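Local coordinates for protein ureidoglycolate hydrolase (Arabidopsis thaliana, PDB 4PXE) that hydrolyses (S)-ureidoglycolate to glyoxylate, ammonium and carbon dioxide with the help of manganese, a step in plant purine breakdown, at residues 280-286 against 301-307; 267-273 against 317-321; 227-233 against 343-349. One frame throughout, in Å; residues are numbered along the deposited sequence.

Contact 1 of 3, residues 280-286 against 301-307; sequences VGTVGIL and HLEIDTR. With GLV (glyoxylic acid), chain E.
Val280 and Arg307 form a hydrogen-bonded pair at the open end of the hairpin of strands 280-289 and 295-308. Val280 N reaches Arg307 O at 3.0 Å, nearly straight at 174°, and Arg307 N returns to Val280 O. That same carbonyl oxygen accepts a second hydrogen bond, from Thr306 OG1, at 2.8 Å; with OG1 anti to the backbone N (chi1 -169°), the hydroxyl is laid against the neighbouring strand. Thr282 and Asp305 form the next hydrogen-bonded pair, and Asp305 OD1 and Thr282 OG1 also share a water, while Thr282 OG1 receives a bond from Arg253 of the second subunit. Arg307 runs out extended and is gripped side-on by Asp305: NE meets OD1 at 2.9 Å on its syn lone pair, and NH2 meets OD2. The far edge of the guanidinium holds glyoxylate, NH1 to GLV O2 at 2.8 Å and NH2 to GLV O3 at 2.7 Å.

At Gly284 the direct bond from N to Glu303 O is weak, and a water bridges the two atoms. Beyond it Ile285 and Glu303 lie alongside each other, Ile285 CD1 against Glu303 OE1 at 3.6 Å. The carboxylate also takes a straight bond from His301 NE2, on the anti lone pair of OE2. On the other face Val283 CG1 touches Leu302 CD2, its CG2 touches Ile304 CG1, and with Leu286 these meet helix 256-272.

Asp305 is thus a second-shell residue: it fixes the rotation of the substrate-binding Arg307 and probably offsets part of its charge, so the guanidinium presents two N-H groups to the carboxylate of the product.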
loop_
_atom_site.group_PDB
_atom_site.type_symbol
_atom_site.label_atom_id
_atom_site.label_comp_id
_atom_site.label_asym_id
_atom_site.label_seq_id
_atom_site.Cartn_x
_atom_site.Cartn_y
_atom_site.Cartn_z
ATOM N N VAL A 280 -0.940 3.573 -25.118
ATOM C CA VAL A 280 -0.329 3.128 -23.865
ATOM C C VAL A 280 -1.380 2.876 -22.787
ATOM O O VAL A 280 -2.460 3.473 -22.798
ATOM C CB VAL A 280 0.724 4.143 -23.327
ATOM C CG1 VAL A 280 1.920 4.241 -24.275
ATOM C CG2 VAL A 280 0.104 5.501 -23.111
ATOM N N GLY A 281 -1.054 1.991 -21.850
ATOM C CA GLY A 281 -1.906 1.781 -20.694
ATOM C C GLY A 281 -1.078 1.197 -19.571
ATOM O O GLY A 281 -0.149 0.439 -19.816
ATOM N N THR A 282 -1.411 1.573 -18.342
ATOM C CA THR A 282 -0.574 1.245 -17.191
ATOM C C THR A 282 -1.447 1.063 -15.961
ATOM O O THR A 282 -2.424 1.789 -15.762
ATOM C CB THR A 282 0.409 2.408 -16.902
ATOM O OG1 THR A 282 1.047 2.824 -18.119
ATOM C CG2 THR A 282 1.477 2.016 -15.891
ATOM N N VAL A 283 -1.080 0.102 -15.123
ATOM C CA VAL A 283 -1.599 0.044 -13.767
ATOM C C VAL A 283 -0.474 0.457 -12.817
ATOM O O VAL A 283 0.398 -0.340 -12.488
ATOM C CB VAL A 283 -2.109 -1.365 -13.429
ATOM C CG1 VAL A 283 -2.605 -1.423 -11.983
ATOM C CG2 VAL A 283 -3.215 -1.776 -14.415
ATOM N N GLY A 284 -0.494 1.722 -12.400
ATOM C CA GLY A 284 0.541 2.244 -11.523
ATOM C C GLY A 284 0.214 2.073 -10.052
ATOM O O GLY A 284 1.102 2.137 -9.209
ATOM N N ILE A 285 -1.066 1.869 -9.753
ATOM C CA ILE A 285 -1.516 1.656 -8.383
ATOM C C ILE A 285 -2.339 0.373 -8.305
ATOM O O ILE A 285 -3.266 0.169 -9.095
ATOM C CB ILE A 285 -2.345 2.854 -7.875
ATOM C CG1 ILE A 285 -1.435 4.062 -7.639
ATOM C CG2 ILE A 285 -3.126 2.483 -6.602
ATOM C CD1 ILE A 285 -2.184 5.352 -7.344
ATOM N N LEU A 286 -1.968 -0.499 -7.371
ATOM C CA LEU A 286 -2.714 -1.728 -7.118
ATOM C C LEU A 286 -2.557 -1.978 -5.628
ATOM O O LEU A 286 -1.460 -2.318 -5.173
ATOM C CB LEU A 286 -2.154 -2.897 -7.946
ATOM C CG LEU A 286 -3.039 -4.143 -8.112
ATOM C CD1 LEU A 286 -2.448 -5.129 -9.120
ATOM C CD2 LEU A 286 -3.272 -4.857 -6.778
ATOM N N HIS A 301 -7.894 -2.421 -5.189
ATOM C CA HIS A 301 -8.088 -1.077 -5.707
ATOM C C HIS A 301 -7.023 -0.856 -6.765
ATOM O O HIS A 301 -5.827 -0.934 -6.463
ATOM C CB HIS A 301 -7.917 -0.074 -4.551
ATOM C CG HIS A 301 -7.908 1.364 -4.973
ATOM N ND1 HIS A 301 -9.035 2.160 -4.947
ATOM C CD2 HIS A 301 -6.898 2.158 -5.401
ATOM C CE1 HIS A 301 -8.722 3.376 -5.362
ATOM N NE2 HIS A 301 -7.431 3.402 -5.642
ATOM N N LEU A 302 -7.455 -0.606 -8.001
ATOM C CA LEU A 302 -6.537 -0.322 -9.108
ATOM C C LEU A 302 -6.778 1.071 -9.630
ATOM O O LEU A 302 -7.920 1.528 -9.695
ATOM C CB LEU A 302 -6.766 -1.257 -10.293
ATOM C CG LEU A 302 -6.692 -2.757 -10.104
ATOM C CD1 LEU A 302 -8.068 -3.257 -9.697
ATOM C CD2 LEU A 302 -6.202 -3.439 -11.380
ATOM N N GLU A 303 -5.705 1.740 -10.034
ATOM C CA GLU A 303 -5.841 2.985 -10.775
ATOM C C GLU A 303 -5.083 2.818 -12.079
ATOM O O GLU A 303 -3.904 2.439 -12.091
ATOM C CB GLU A 303 -5.353 4.181 -9.954
ATOM C CG GLU A 303 -6.056 4.241 -8.617
ATOM C CD GLU A 303 -5.812 5.520 -7.847
ATOM O OE1 GLU A 303 -5.429 6.543 -8.455
ATOM O OE2 GLU A 303 -6.017 5.500 -6.617
ATOM N N ILE A 304 -5.791 3.084 -13.173
ATOM C CA ILE A 304 -5.355 2.737 -14.513
ATOM C C ILE A 304 -5.246 3.996 -15.355
ATOM O O ILE A 304 -6.159 4.818 -15.359
ATOM C CB ILE A 304 -6.378 1.793 -15.170
ATOM C CG1 ILE A 304 -6.558 0.528 -14.313
ATOM C CG2 ILE A 304 -5.948 1.425 -16.584
ATOM C CD1 ILE A 304 -7.728 -0.372 -14.747
ATOM N N ASP A 305 -4.121 4.142 -16.055
ATOM C CA ASP A 305 -3.861 5.286 -16.924
ATOM C C ASP A 305 -3.864 4.735 -18.344
ATOM O O ASP A 305 -3.229 3.729 -18.616
ATOM C CB ASP A 305 -2.486 5.871 -16.560
ATOM C CG ASP A 305 -2.066 7.013 -17.460
ATOM O OD1 ASP A 305 -1.725 6.763 -18.635
ATOM O OD2 ASP A 305 -2.042 8.153 -16.975
ATOM N N THR A 306 -4.590 5.372 -19.260
ATOM C CA THR A 306 -4.515 4.940 -20.658
ATOM C C THR A 306 -4.667 6.126 -21.599
ATOM O O THR A 306 -5.430 7.055 -21.325
ATOM C CB THR A 306 -5.506 3.784 -20.989
ATOM O OG1 THR A 306 -5.215 3.239 -22.286
ATOM C CG2 THR A 306 -6.955 4.233 -20.913
ATOM N N ARG A 307 -3.886 6.114 -22.677
ATOM C CA ARG A 307 -3.836 7.263 -23.594
ATOM C C ARG A 307 -3.568 6.823 -25.019
ATOM O O ARG A 307 -3.063 5.732 -25.266
ATOM C CB ARG A 307 -2.727 8.265 -23.198
ATOM C CG ARG A 307 -2.461 8.358 -21.694
ATOM C CD ARG A 307 -1.339 9.316 -21.381
ATOM N NE ARG A 307 -0.961 9.161 -19.977
ATOM C CZ ARG A 307 -0.178 10.009 -19.316
ATOM N NH1 ARG A 307 0.336 11.070 -19.937
ATOM N NH2 ARG A 307 0.119 9.793 -18.041
HETATM C C1 GLV E . 1.571 14.094 -16.235
HETATM O O1 GLV E . 1.675 15.290 -16.927
HETATM C C2 GLV E . 1.442 12.895 -17.106
HETATM O O2 GLV E . 1.445 13.048 -18.370
HETATM O O3 GLV E . 1.335 11.747 -16.581
HETATM O O HOH W 1 -0.398 4.515 -19.697
HETATM O O HOH W 2 -2.003 3.445 -13.579
#

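Contact 2 of 3, residues 267-273 against 317-321; sequences VEKHVLE and VIKKI
His270 and Lys320 dominate the meeting of helices 256-272 and 311-332, whose local axes pass 9.3 Å apart at 146°, roughly antiparallel. Lys320 CB sits squarely over the middle of the imidazole, 3.5 Å from the ring centroid and 10° off the normal, a CH-pi contact. Its chain, extended beyond CG (chi3 171°), then crosses the ring obliquely, CD at 3.6 Å from His270 ND1, and carries the ammonium on to Glu273. There NZ forms a salt bridge with Glu273 OE1 at 3.0 Å. This oxygen is shared: His270 ND1 donates to it at 2.9 Å, almost straight and in the ring plane. The two donors arrive from opposite faces of the carboxylate. A water links Lys320 NZ to His270 O, and at the other side of the ring NE2 is hydrogen-bonded to Ser324 OG, one turn further along helix 311-332.

Inward from this polar cluster the contact turns apolar. Ile321 CD1 meets Val267 CG2 at 4.0 Å, and Val317 CG1 meets Val271 CG2 at 4.2 Å. Beneath them Ile304 and Thr306 of strand 295-308 take up Val267 and Val317, so the helices of this region, which is involved in dimerization, lie side by side on one face of its sheet.

Bonded at both nitrogens and covered on one face by Lys320, the imidazole has its rotation fixed. Glu273 would be expected to balance the lysine charge.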
loop_
_atom_site.group_PDB
_atom_site.type_symbol
_atom_site.label_atom_id
_atom_site.label_comp_id
_atom_site.label_asym_id
_atom_site.label_seq_id
_atom_site.Cartn_x
_atom_site.Cartn_y
_atom_site.Cartn_z
ATOM N N VAL A 267 -5.535 -5.018 -19.112
ATOM C CA VAL A 267 -5.201 -3.670 -19.571
ATOM C C VAL A 267 -4.085 -3.748 -20.608
ATOM O O VAL A 267 -4.216 -3.202 -21.706
ATOM C CB VAL A 267 -4.780 -2.753 -18.402
ATOM C CG1 VAL A 267 -4.181 -1.456 -18.932
ATOM C CG2 VAL A 267 -5.969 -2.460 -17.489
ATOM N N GLU A 268 -3.004 -4.447 -20.275
ATOM C CA GLU A 268 -1.898 -4.617 -21.208
ATOM C C GLU A 268 -2.355 -5.249 -22.521
ATOM O O GLU A 268 -2.004 -4.759 -23.607
ATOM C CB GLU A 268 -0.786 -5.461 -20.585
ATOM C CG GLU A 268 0.341 -5.763 -21.568
ATOM C CD GLU A 268 1.359 -6.758 -21.048
ATOM O OE1 GLU A 268 0.973 -7.754 -20.401
ATOM O OE2 GLU A 268 2.568 -6.542 -21.296
ATOM N N LYS A 269 -3.143 -6.316 -22.421
ATOM C CA LYS A 269 -3.672 -7.004 -23.594
ATOM C C LYS A 269 -4.454 -6.069 -24.515
ATOM O O LYS A 269 -4.226 -6.043 -25.732
ATOM C CB LYS A 269 -4.564 -8.170 -23.158
ATOM C CG LYS A 269 -5.171 -8.953 -24.316
ATOM C CD LYS A 269 -6.020 -10.130 -23.829
ATOM C CE LYS A 269 -7.228 -9.658 -23.042
ATOM N NZ LYS A 269 -7.949 -10.800 -22.385
ATOM N N HIS A 270 -5.368 -5.292 -23.945
ATOM C CA HIS A 270 -6.226 -4.438 -24.766
ATOM C C HIS A 270 -5.432 -3.310 -25.422
ATOM O O HIS A 270 -5.716 -2.912 -26.557
ATOM C CB HIS A 270 -7.405 -3.885 -23.962
ATOM C CG HIS A 270 -8.321 -4.956 -23.447
ATOM N ND1 HIS A 270 -8.716 -6.024 -24.223
ATOM C CD2 HIS A 270 -8.890 -5.140 -22.233
ATOM C CE1 HIS A 270 -9.495 -6.820 -23.508
ATOM N NE2 HIS A 270 -9.621 -6.304 -22.298
ATOM N N VAL A 271 -4.436 -2.791 -24.714
ATOM C CA VAL A 271 -3.542 -1.796 -25.309
ATOM C C VAL A 271 -2.841 -2.386 -26.539
ATOM O O VAL A 271 -2.848 -1.783 -27.619
ATOM C CB VAL A 271 -2.487 -1.303 -24.277
ATOM C CG1 VAL A 271 -1.389 -0.478 -24.968
ATOM C CG2 VAL A 271 -3.156 -0.485 -23.192
ATOM N N LEU A 272 -2.258 -3.566 -26.388
ATOM C CA LEU A 272 -1.552 -4.226 -27.486
ATOM C C LEU A 272 -2.489 -4.576 -28.647
ATOM O O LEU A 272 -2.058 -4.626 -29.800
ATOM C CB LEU A 272 -0.797 -5.461 -26.979
ATOM C CG LEU A 272 0.306 -5.188 -25.948
ATOM C CD1 LEU A 272 0.972 -6.477 -25.513
ATOM C CD2 LEU A 272 1.335 -4.214 -26.498
ATOM N N GLU A 273 -3.765 -4.809 -28.348
ATOM C CA GLU A 273 -4.760 -5.107 -29.384
ATOM C C GLU A 273 -5.038 -3.931 -30.323
ATOM O O GLU A 273 -5.642 -4.119 -31.386
ATOM C CB GLU A 273 -6.083 -5.570 -28.759
ATOM C CG GLU A 273 -6.056 -6.991 -28.221
ATOM C CD GLU A 273 -7.262 -7.319 -27.344
ATOM O OE1 GLU A 273 -8.063 -6.408 -27.036
ATOM O OE2 GLU A 273 -7.400 -8.500 -26.957
ATOM N N VAL A 317 -10.037 1.077 -26.028
ATOM C CA VAL A 317 -9.307 0.432 -24.939
ATOM C C VAL A 317 -10.104 0.523 -23.641
ATOM O O VAL A 317 -10.233 -0.480 -22.919
ATOM C CB VAL A 317 -7.897 1.035 -24.745
ATOM C CG1 VAL A 317 -7.237 0.443 -23.510
ATOM C CG2 VAL A 317 -7.028 0.765 -25.962
ATOM N N ILE A 318 -10.645 1.701 -23.341
ATOM C CA ILE A 318 -11.461 1.888 -22.140
ATOM C C ILE A 318 -12.684 0.962 -22.130
ATOM O O ILE A 318 -12.978 0.330 -21.118
ATOM C CB ILE A 318 -11.920 3.346 -21.989
ATOM C CG1 ILE A 318 -10.719 4.274 -21.799
ATOM C CG2 ILE A 318 -12.896 3.496 -20.820
ATOM C CD1 ILE A 318 -11.100 5.737 -21.838
ATOM N N LYS A 319 -13.393 0.879 -23.250
ATOM C CA LYS A 319 -14.552 -0.016 -23.336
ATOM C C LYS A 319 -14.164 -1.468 -23.070
ATOM O O LYS A 319 -14.869 -2.191 -22.348
ATOM C CB LYS A 319 -15.230 0.105 -24.705
ATOM C CG LYS A 319 -15.709 1.506 -25.034
ATOM C CD LYS A 319 -16.662 1.505 -26.223
ATOM C CE LYS A 319 -16.797 2.897 -26.837
ATOM N NZ LYS A 319 -15.688 3.182 -27.795
ATOM N N LYS A 320 -13.047 -1.909 -23.647
ATOM C CA LYS A 320 -12.579 -3.277 -23.453
ATOM C C LYS A 320 -12.186 -3.515 -21.999
ATOM O O LYS A 320 -12.437 -4.590 -21.463
ATOM C CB LYS A 320 -11.396 -3.608 -24.362
ATOM C CG LYS A 320 -11.721 -3.655 -25.859
ATOM C CD LYS A 320 -10.453 -3.926 -26.638
ATOM C CE LYS A 320 -10.718 -4.199 -28.112
ATOM N NZ LYS A 320 -9.412 -4.450 -28.789
ATOM N N ILE A 321 -11.575 -2.521 -21.363
ATOM C CA ILE A 321 -11.212 -2.668 -19.955
ATOM C C ILE A 321 -12.465 -2.848 -19.087
ATOM O O ILE A 321 -12.484 -3.693 -18.184
ATOM C CB ILE A 321 -10.358 -1.487 -19.457
ATOM C CG1 ILE A 321 -8.976 -1.537 -20.120
ATOM C CG2 ILE A 321 -10.218 -1.524 -17.926
ATOM C CD1 ILE A 321 -8.166 -0.269 -19.951
HETATM O O HOH W 3 -7.811 -2.186 -28.238
#

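Contact 3 of 3, residues 227-233 against 343-349; sequences AIAAPAS and NQDPPAL
Ala227 to Ser233 and Asn343 to Leu349 run antiparallel: in this M20 peptidase fold strand 222-239 pairs with both strand 335-344 and the short strand 348-349, the regular pairing interrupted at Pro346 and Pro347. The tight part is at Ser233 and Asn343. Ser233 N donates to Asn343 O at 3.0 Å, and the weak return bond from Asn343 N closes the pair. Above it Ser233 OG donates a hydrogen bond to Asn343 OD1 at 2.7 Å, coming in above the amide's carbonyl plane. Asn343 CG stands between the backbone N and the carbonyl carbon (chi1 62°), which leans the amide toward strand 230-233; within 343-349, ND2 also donates to Asp345 OD1. An alanine here would remove both hydrogen bonds of the side-chain amide and would probably leave Ser233 OG without this acceptor and Asp345 less firmly oriented, although Arg150 would still hold the carboxylate in a salt bridge.

Next along, Asp345 N donates to Pro231 O at 171°, and the Asp345 side chain crosses the proline ring at about a right angle. Pro231 in turn packs on Tyr377, a substrate-binding residue, which places this buried stretch beside the active site. Ala230 CB touches both Asp345 O at 3.4 Å and Pro347 CD at 3.6 Å.

The side toward solvent is looser. Pro346 barely touches the opposite strand, and Leu349, exposed, adds little beyond CD2 against Ala227 CB at 3.9 Å. Backbone pairing resumes here nonetheless: Ile228 and Ala348 exchange two bonds, while the Ile228 side chain faces inward onto Met389 and Met391. Between the pairs, the ring of Pro347 presses on the strand, its CB 3.2 Å from Ile228 O.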
loop_
_atom_site.group_PDB
_atom_site.type_symbol
_atom_site.label_atom_id
_atom_site.label_comp_id
_atom_site.label_asym_id
_atom_site.label_seq_id
_atom_site.Cartn_x
_atom_site.Cartn_y
_atom_site.Cartn_z
ATOM N N ALA A 227 0.458 18.922 -31.025
ATOM C CA ALA A 227 -0.733 18.311 -30.458
ATOM C C ALA A 227 -0.347 17.597 -29.176
ATOM O O ALA A 227 0.823 17.286 -28.961
ATOM C CB ALA A 227 -1.346 17.317 -31.448
ATOM N N ILE A 228 -1.343 17.347 -28.337
ATOM C CA ILE A 228 -1.160 16.622 -27.085
ATOM C C ILE A 228 -2.103 15.420 -27.102
ATOM O O ILE A 228 -3.289 15.575 -27.388
ATOM C CB ILE A 228 -1.503 17.520 -25.879
ATOM C CG1 ILE A 228 -0.569 18.736 -25.826
ATOM C CG2 ILE A 228 -1.447 16.704 -24.569
ATOM C CD1 ILE A 228 -0.957 19.761 -24.775
ATOM N N ALA A 229 -1.581 14.231 -26.793
ATOM C CA ALA A 229 -2.371 12.998 -26.806
ATOM C C ALA A 229 -3.527 13.023 -25.804
ATOM O O ALA A 229 -3.516 13.790 -24.835
ATOM C CB ALA A 229 -1.467 11.794 -26.570
ATOM N N ALA A 230 -4.526 12.181 -26.068
ATOM C CA ALA A 230 -5.769 12.150 -25.303
ATOM C C ALA A 230 -5.659 11.245 -24.075
ATOM O O ALA A 230 -5.509 10.029 -24.212
ATOM C CB ALA A 230 -6.892 11.657 -26.192
ATOM N N PRO A 231 -5.740 11.839 -22.877
ATOM C CA PRO A 231 -5.523 11.046 -21.662
ATOM C C PRO A 231 -6.810 10.611 -20.963
ATOM O O PRO A 231 -7.804 11.341 -20.955
ATOM C CB PRO A 231 -4.776 12.033 -20.765
ATOM C CG PRO A 231 -5.407 13.371 -21.120
ATOM C CD PRO A 231 -5.785 13.283 -22.589
ATOM N N ALA A 232 -6.770 9.425 -20.362
ATOM C CA ALA A 232 -7.874 8.966 -19.520
ATOM C C ALA A 232 -7.353 8.245 -18.287
ATOM O O ALA A 232 -6.236 7.725 -18.287
ATOM C CB ALA A 232 -8.814 8.047 -20.302
ATOM N N SER A 233 -8.167 8.207 -17.240
ATOM C CA SER A 233 -7.812 7.404 -16.079
ATOM C C SER A 233 -9.052 6.773 -15.462
ATOM O O SER A 233 -10.153 7.324 -15.538
ATOM C CB SER A 233 -7.031 8.211 -15.044
ATOM O OG SER A 233 -7.875 9.072 -14.325
ATOM N N ASN A 343 -11.399 10.533 -15.572
ATOM C CA ASN A 343 -11.359 11.512 -16.657
ATOM C C ASN A 343 -11.172 10.799 -17.978
ATOM O O ASN A 343 -10.582 9.721 -18.041
ATOM C CB ASN A 343 -10.274 12.580 -16.444
ATOM C CG ASN A 343 -8.872 11.997 -16.413
ATOM O OD1 ASN A 343 -8.441 11.471 -15.387
ATOM N ND2 ASN A 343 -8.142 12.117 -17.524
ATOM N N GLN A 344 -11.692 11.408 -19.040
ATOM C CA GLN A 344 -11.585 10.855 -20.372
ATOM C C GLN A 344 -11.583 12.059 -21.292
ATOM O O GLN A 344 -12.635 12.512 -21.736
ATOM C CB GLN A 344 -12.783 9.951 -20.664
ATOM C CG GLN A 344 -12.706 9.180 -21.954
ATOM C CD GLN A 344 -13.865 8.211 -22.108
ATOM O OE1 GLN A 344 -14.706 8.089 -21.217
ATOM N NE2 GLN A 344 -13.911 7.517 -23.236
ATOM N N ASP A 345 -10.395 12.594 -21.546
ATOM C CA ASP A 345 -10.279 13.894 -22.182
ATOM C C ASP A 345 -9.861 13.757 -23.635
ATOM O O ASP A 345 -9.165 12.826 -24.000
ATOM C CB ASP A 345 -9.258 14.741 -21.420
ATOM C CG ASP A 345 -9.607 14.877 -19.949
ATOM O OD1 ASP A 345 -8.798 14.440 -19.110
ATOM O OD2 ASP A 345 -10.691 15.417 -19.638
ATOM N N PRO A 346 -10.294 14.709 -24.477
ATOM C CA PRO A 346 -9.883 14.716 -25.882
ATOM C C PRO A 346 -8.451 15.213 -26.037
ATOM O O PRO A 346 -7.919 15.837 -25.124
ATOM C CB PRO A 346 -10.863 15.713 -26.514
ATOM C CG PRO A 346 -11.200 16.651 -25.405
ATOM C CD PRO A 346 -11.249 15.787 -24.165
ATOM N N PRO A 347 -7.831 14.929 -27.186
ATOM C CA PRO A 347 -6.524 15.531 -27.465
ATOM C C PRO A 347 -6.706 17.009 -27.785
ATOM O O PRO A 347 -7.834 17.454 -28.016
ATOM C CB PRO A 347 -6.059 14.771 -28.704
ATOM C CG PRO A 347 -7.321 14.369 -29.392
ATOM C CD PRO A 347 -8.332 14.125 -28.316
ATOM N N ALA A 348 -5.623 17.778 -27.773
ATOM C CA ALA A 348 -5.699 19.165 -28.230
ATOM C C ALA A 348 -4.668 19.447 -29.307
ATOM O O ALA A 348 -3.610 18.827 -29.352
ATOM C CB ALA A 348 -5.537 20.135 -27.081
ATOM N N LEU A 349 -4.996 20.394 -30.177
ATOM C CA LEU A 349 -4.074 20.857 -31.207
ATOM C C LEU A 349 -3.492 22.210 -30.808
ATOM O O LEU A 349 -4.206 23.082 -30.316
ATOM C CB LEU A 349 -4.809 21.003 -32.546
ATOM C CG LEU A 349 -5.235 19.728 -33.275
ATOM C CD1 LEU A 349 -6.141 20.072 -34.450
ATOM C CD2 LEU A 349 -4.022 18.960 -33.754
#

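The three contacts nest along the chain: 280-286 with 301-307 lies inside the loop closed by contact 2, which lies inside that closed by contact 3. Contacts 1 and 2 have centres about 11 Å apart, helices 256-272 and 311-332 packing against the hairpin, with Val271 CG2 3.5 Å from Gly281 N. Contacts 1 and 3, centres about 15 Å apart, are joined where strands 295-308 and 222-239 lie side by side, Thr306 O to Ala232 N at 2.9 Å, a probable hydrogen bond. Ile318 joins contact 2 to contact 3, centres about 17 Å apart. Together they lie largely within the region involved in dimerization and reach the glyoxylate pocket, to which the second subunit contributes Asn294.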